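Local coordinates for protein aspartokinase (Synechocystis, PDB 3L76) that probably catalyses the ATP-dependent phosphorylation of the beta-carboxyl group of aspartate, an early step in threonine and lysine biosynthesis, and binds both amino acids at its ACT domains, at residues L203-L208 and S531-G536; R436-D441 and A583-F588. All blocks are in the same frame, centred on the assembly; numbering follows the deposited sequence.

Interaction 1 (L203-L208 and S531-G536); sequences LELASL and SIVGSG
L205 and V533 lie side by side, their branched ends running opposite ways past one another. The branch carbon CG of the leucine and both its methyls, CD1 and CD2, touch the valine, and the nearest approach is 3.4 Å, from L205 CG to V533 CB. E204 CB sits against both valine methyls, 3.6 Å from V533 CG1. The valine thus packs against two consecutive residues where helix 199-204 ends. V533 CG1 stands anti to the backbone N (chi1 169°), which brings this methyl to the glutamate CB and the leucine CG together. Cutting L205 back to an alanine would probably open a gap beside V533 CB, where the leucine CG and methyls now lie. The bend of the E204 chain at chi2 (-69°) takes its carboxylate away from the valine: OE2 accepts from S392 OG and S564 OG, OE1 from E393 N. V533 itself is fixed by backbone hydrogen bonds to its neighbour strand. The two segments meet by carbon alone; S535, bonded to E201 and T198, adds polar links alongside. S392 and E393 line one bound lysine and S564 another, and the buried E204 side chain, about 7 Å from a bound lysine, is consistent with a link between these effector pockets and the kinase.

Interaction 2 (R436-D441 and A583-F588); sequences RGVALD and AAHSAF
V438 meets A584 and H585 with one methyl apiece, and these apolar touches make up the contact between 436-441 and 583-588. CG1 of V438 reaches the CB of A584 at 4.0 Å, methyl to methyl. The valine lies with CG1 beside its backbone N (chi1 -62°), which leaves CG2 between the N and the carbonyl carbon and directed at the histidine. The CA atoms of V438 and H585 stand 6.4 Å apart.

The second kind of contact is aliphatic against aromatic. V438 CG2 comes to the edge of the H585 imidazole, in the plane of the ring, 3.8 Å from CD2, and it also lies 4.0 Å from H585 CB. The two side chains cross at about a right angle, and neither ring face is used by the valine. H585 holds its ring anti to the backbone N (chi1 -159°), which brings the ring edge past V438 CG2.

No hydrogen bond joins the two segments; the side-chain bond of H585 leads outside them, from NE2 to T182 OG1. The backbone of V438 pairs with T182 as well, and its O bonds T183 OG1, so residues 182-183 tie strand and helix together, and the bond at NE2 is likely to limit rotation of the imidazole.

Around the contact, R436 and G437 both face V533 in a classic beta bulge at the start of the strand, and A439 and D441 continue the antiparallel pairing with strand 520-533. V438 also packs on I532 of that strand and on L581, one turn back along helix 577-587, while A584 rests on F547 of helix 543-552, placing the contact in the layer between an ACT-domain sheet and its helices.

Both contacts are buried, with centres 10 Å apart, and they share the antiparallel pair formed by strands 520-533 and 437-453. Interaction 1 lies nearer the centre of the chain and joins the kinase part to strand 520-533; interaction 2 sits farther out and lays strand 437-453 on the last helix of an ACT domain. The paired strands connect the two contacts, with a probable hydrogen bond from S531 N to A439 O among their links, so one strand pair carries both. Each relies on a valine, but interaction 1 gathers leucine and glutamate carbons beside a lysine pocket, whereas interaction 2 sets methyls against an alanine and an imidazole edge.

Interaction 1 (L203-L208 and S531-G536)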
loop_
_atom_site.group_PDB
_atom_site.type_symbol
_atom_site.label_atom_id
_atom_site.label_comp_id
_atom_site.label_asym_id
_atom_site.label_seq_id
_atom_site.Cartn_x
_atom_site.Cartn_y
_atom_site.Cartn_z
ATOM N N LEU A 203 -24.367 -6.404 22.360
ATOM C CA LEU A 203 -24.818 -7.034 21.131
ATOM C C LEU A 203 -26.293 -6.720 20.848
ATOM O O LEU A 203 -26.647 -6.353 19.735
ATOM C CB LEU A 203 -24.575 -8.547 21.177
ATOM C CG LEU A 203 -23.101 -8.993 21.141
ATOM C CD1 LEU A 203 -22.941 -10.483 21.396
ATOM C CD2 LEU A 203 -22.456 -8.639 19.814
ATOM N N GLU A 204 -27.149 -6.844 21.852
ATOM C CA GLU A 204 -28.565 -6.559 21.636
ATOM C C GLU A 204 -28.795 -5.069 21.393
ATOM O O GLU A 204 -29.784 -4.688 20.776
ATOM C CB GLU A 204 -29.442 -7.069 22.786
ATOM C CG GLU A 204 -29.602 -8.586 22.838
ATOM C CD GLU A 204 -30.439 -9.149 21.686
ATOM O OE1 GLU A 204 -30.720 -8.423 20.715
ATOM O OE2 GLU A 204 -30.803 -10.340 21.736
ATOM N N LEU A 205 -27.869 -4.237 21.866
ATOM C CA LEU A 205 -27.952 -2.790 21.665
ATOM C C LEU A 205 -26.933 -2.336 20.618
ATOM O O LEU A 205 -26.434 -1.213 20.671
ATOM C CB LEU A 205 -27.730 -2.032 22.983
ATOM C CG LEU A 205 -28.820 -2.153 24.057
ATOM C CD1 LEU A 205 -28.308 -1.819 25.467
ATOM C CD2 LEU A 205 -30.036 -1.297 23.704
ATOM N N ALA A 206 -26.631 -3.215 19.670
ATOM C CA ALA A 206 -25.676 -2.920 18.600
ATOM C C ALA A 206 -25.757 -1.492 18.069
ATOM O O ALA A 206 -24.733 -0.849 17.836
ATOM C CB ALA A 206 -25.841 -3.899 17.459
ATOM N N SER A 207 -26.973 -1.003 17.870
ATOM C CA SER A 207 -27.180 0.334 17.324
ATOM C C SER A 207 -26.572 1.429 18.206
ATOM O O SER A 207 -26.121 2.453 17.700
ATOM C CB SER A 207 -28.677 0.607 17.108
ATOM O OG SER A 207 -29.312 0.970 18.322
ATOM N N LEU A 208 -26.571 1.223 19.521
ATOM C CA LEU A 208 -25.947 2.183 20.436
ATOM C C LEU A 208 -24.425 2.261 20.243
ATOM O O LEU A 208 -23.770 3.177 20.734
ATOM C CB LEU A 208 -26.291 1.852 21.894
ATOM C CG LEU A 208 -27.446 2.598 22.578
ATOM C CD1 LEU A 208 -28.486 3.137 21.576
ATOM C CD2 LEU A 208 -28.088 1.706 23.622
ATOM N N SER A 531 -37.140 -0.395 21.576
ATOM C CA SER A 531 -36.559 -1.568 22.205
ATOM C C SER A 531 -35.933 -1.223 23.549
ATOM O O SER A 531 -35.313 -0.171 23.710
ATOM C CB SER A 531 -35.480 -2.178 21.301
ATOM O OG SER A 531 -35.980 -2.636 20.065
ATOM N N ILE A 532 -36.087 -2.119 24.511
ATOM C CA ILE A 532 -35.332 -2.020 25.749
ATOM C C ILE A 532 -34.454 -3.261 25.859
ATOM O O ILE A 532 -34.843 -4.336 25.419
ATOM C CB ILE A 532 -36.240 -1.862 26.986
ATOM C CG1 ILE A 532 -36.982 -3.162 27.292
ATOM C CG2 ILE A 532 -37.220 -0.695 26.800
ATOM C CD1 ILE A 532 -37.941 -3.050 28.438
ATOM N N VAL A 533 -33.244 -3.097 26.391
ATOM C CA VAL A 533 -32.308 -4.205 26.518
ATOM C C VAL A 533 -31.712 -4.201 27.912
ATOM O O VAL A 533 -31.441 -3.146 28.473
ATOM C CB VAL A 533 -31.186 -4.140 25.472
ATOM C CG1 VAL A 533 -30.083 -5.141 25.811
ATOM C CG2 VAL A 533 -31.736 -4.395 24.069
ATOM N N GLY A 534 -31.532 -5.387 28.475
ATOM C CA GLY A 534 -31.019 -5.513 29.820
ATOM C C GLY A 534 -30.876 -6.966 30.203
ATOM O O GLY A 534 -31.833 -7.735 30.119
ATOM N N SER A 535 -29.669 -7.336 30.616
ATOM C CA SER A 535 -29.372 -8.680 31.096
ATOM C C SER A 535 -30.107 -8.989 32.397
ATOM O O SER A 535 -30.351 -10.148 32.729
ATOM C CB SER A 535 -27.861 -8.835 31.313
ATOM O OG SER A 535 -27.186 -8.843 30.068
ATOM N N GLY A 536 -30.455 -7.945 33.136
ATOM C CA GLY A 536 -31.139 -8.117 34.395
ATOM C C GLY A 536 -32.593 -8.545 34.289
ATOM O O GLY A 536 -33.202 -8.884 35.296
#

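Interaction 2 (R436-D441 and A583-F588)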
loop_
_atom_site.group_PDB
_atom_site.type_symbol
_atom_site.label_atom_id
_atom_site.label_comp_id
_atom_site.label_asym_id
_atom_site.label_seq_id
_atom_site.Cartn_x
_atom_site.Cartn_y
_atom_site.Cartn_z
ATOM N N ARG A 436 -30.759 -1.798 30.689
ATOM C CA ARG A 436 -29.496 -1.070 30.594
ATOM C C ARG A 436 -29.557 0.111 29.621
ATOM O O ARG A 436 -28.973 1.157 29.870
ATOM C CB ARG A 436 -28.364 -2.014 30.199
ATOM C CG ARG A 436 -26.995 -1.362 30.173
ATOM C CD ARG A 436 -25.985 -2.232 30.890
ATOM N NE ARG A 436 -25.834 -1.881 32.299
ATOM C CZ ARG A 436 -25.281 -2.669 33.216
ATOM N NH1 ARG A 436 -24.842 -3.876 32.890
ATOM N NH2 ARG A 436 -25.181 -2.254 34.470
ATOM N N GLY A 437 -30.255 -0.069 28.507
ATOM C CA GLY A 437 -30.426 0.998 27.537
ATOM C C GLY A 437 -31.639 0.769 26.660
ATOM O O GLY A 437 -32.199 -0.322 26.639
ATOM N N VAL A 438 -32.051 1.796 25.930
ATOM C CA VAL A 438 -33.229 1.699 25.082
ATOM C C VAL A 438 -32.918 2.313 23.731
ATOM O O VAL A 438 -32.017 3.132 23.616
ATOM C CB VAL A 438 -34.453 2.410 25.711
ATOM C CG1 VAL A 438 -34.819 1.761 27.029
ATOM C CG2 VAL A 438 -34.166 3.879 25.910
ATOM N N ALA A 439 -33.662 1.917 22.707
ATOM C CA ALA A 439 -33.357 2.374 21.360
ATOM C C ALA A 439 -34.591 2.438 20.457
ATOM O O ALA A 439 -35.623 1.832 20.737
ATOM C CB ALA A 439 -32.283 1.502 20.739
ATOM N N LEU A 440 -34.450 3.172 19.362
ATOM C CA LEU A 440 -35.541 3.450 18.464
ATOM C C LEU A 440 -35.129 3.282 17.014
ATOM O O LEU A 440 -34.132 3.841 16.592
ATOM C CB LEU A 440 -36.020 4.887 18.660
ATOM C CG LEU A 440 -37.268 5.240 17.827
ATOM C CD1 LEU A 440 -38.524 4.561 18.384
ATOM C CD2 LEU A 440 -37.477 6.734 17.746
ATOM N N ASP A 441 -35.894 2.524 16.239
ATOM C CA ASP A 441 -35.660 2.496 14.802
ATOM C C ASP A 441 -36.907 2.938 14.023
ATOM O O ASP A 441 -37.973 2.314 14.122
ATOM C CB ASP A 441 -35.162 1.125 14.349
ATOM C CG ASP A 441 -34.793 1.098 12.881
ATOM O OD1 ASP A 441 -35.235 1.990 12.130
ATOM O OD2 ASP A 441 -34.058 0.184 12.470
ATOM N N ALA A 583 -40.507 7.774 26.765
ATOM C CA ALA A 583 -41.246 7.055 27.796
ATOM C C ALA A 583 -40.450 5.881 28.359
ATOM O O ALA A 583 -40.378 5.701 29.575
ATOM C CB ALA A 583 -42.589 6.578 27.253
ATOM N N ALA A 584 -39.866 5.079 27.470
ATOM C CA ALA A 584 -39.030 3.949 27.881
ATOM C C ALA A 584 -37.802 4.386 28.683
ATOM O O ALA A 584 -37.442 3.751 29.672
ATOM C CB ALA A 584 -38.599 3.118 26.667
ATOM N N HIS A 585 -37.154 5.464 28.252
ATOM C CA HIS A 585 -35.955 5.961 28.934
ATOM C C HIS A 585 -36.283 6.472 30.334
ATOM O O HIS A 585 -35.493 6.307 31.264
ATOM C CB HIS A 585 -35.270 7.061 28.113
ATOM C CG HIS A 585 -33.824 7.278 28.462
ATOM N ND1 HIS A 585 -33.408 8.221 29.378
ATOM C CD2 HIS A 585 -32.697 6.678 28.003
ATOM C CE1 HIS A 585 -32.090 8.190 29.473
ATOM N NE2 HIS A 585 -31.635 7.262 28.651
ATOM N N SER A 586 -37.453 7.087 30.477
ATOM C CA SER A 586 -37.903 7.580 31.774
ATOM C C SER A 586 -38.439 6.460 32.654
ATOM O O SER A 586 -38.210 6.443 33.859
ATOM C CB SER A 586 -38.972 8.657 31.600
ATOM O OG SER A 586 -38.462 9.767 30.883
ATOM N N ALA A 587 -39.161 5.527 32.048
ATOM C CA ALA A 587 -39.727 4.409 32.793
ATOM C C ALA A 587 -38.658 3.653 33.567
ATOM O O ALA A 587 -38.899 3.191 34.674
ATOM C CB ALA A 587 -40.472 3.468 31.862
ATOM N N PHE A 588 -37.468 3.536 32.996
ATOM C CA PHE A 588 -36.431 2.739 33.636
ATOM C C PHE A 588 -35.321 3.573 34.288
ATOM O O PHE A 588 -34.237 3.070 34.574
ATOM C CB PHE A 588 -35.890 1.690 32.659
ATOM C CG PHE A 588 -36.921 0.648 32.264
ATOM C CD1 PHE A 588 -37.265 -0.378 33.139
ATOM C CD2 PHE A 588 -37.550 0.702 31.028
ATOM C CE1 PHE A 588 -38.210 -1.332 32.785
ATOM C CE2 PHE A 588 -38.503 -0.247 30.672
ATOM C CZ PHE A 588 -38.830 -1.266 31.549
#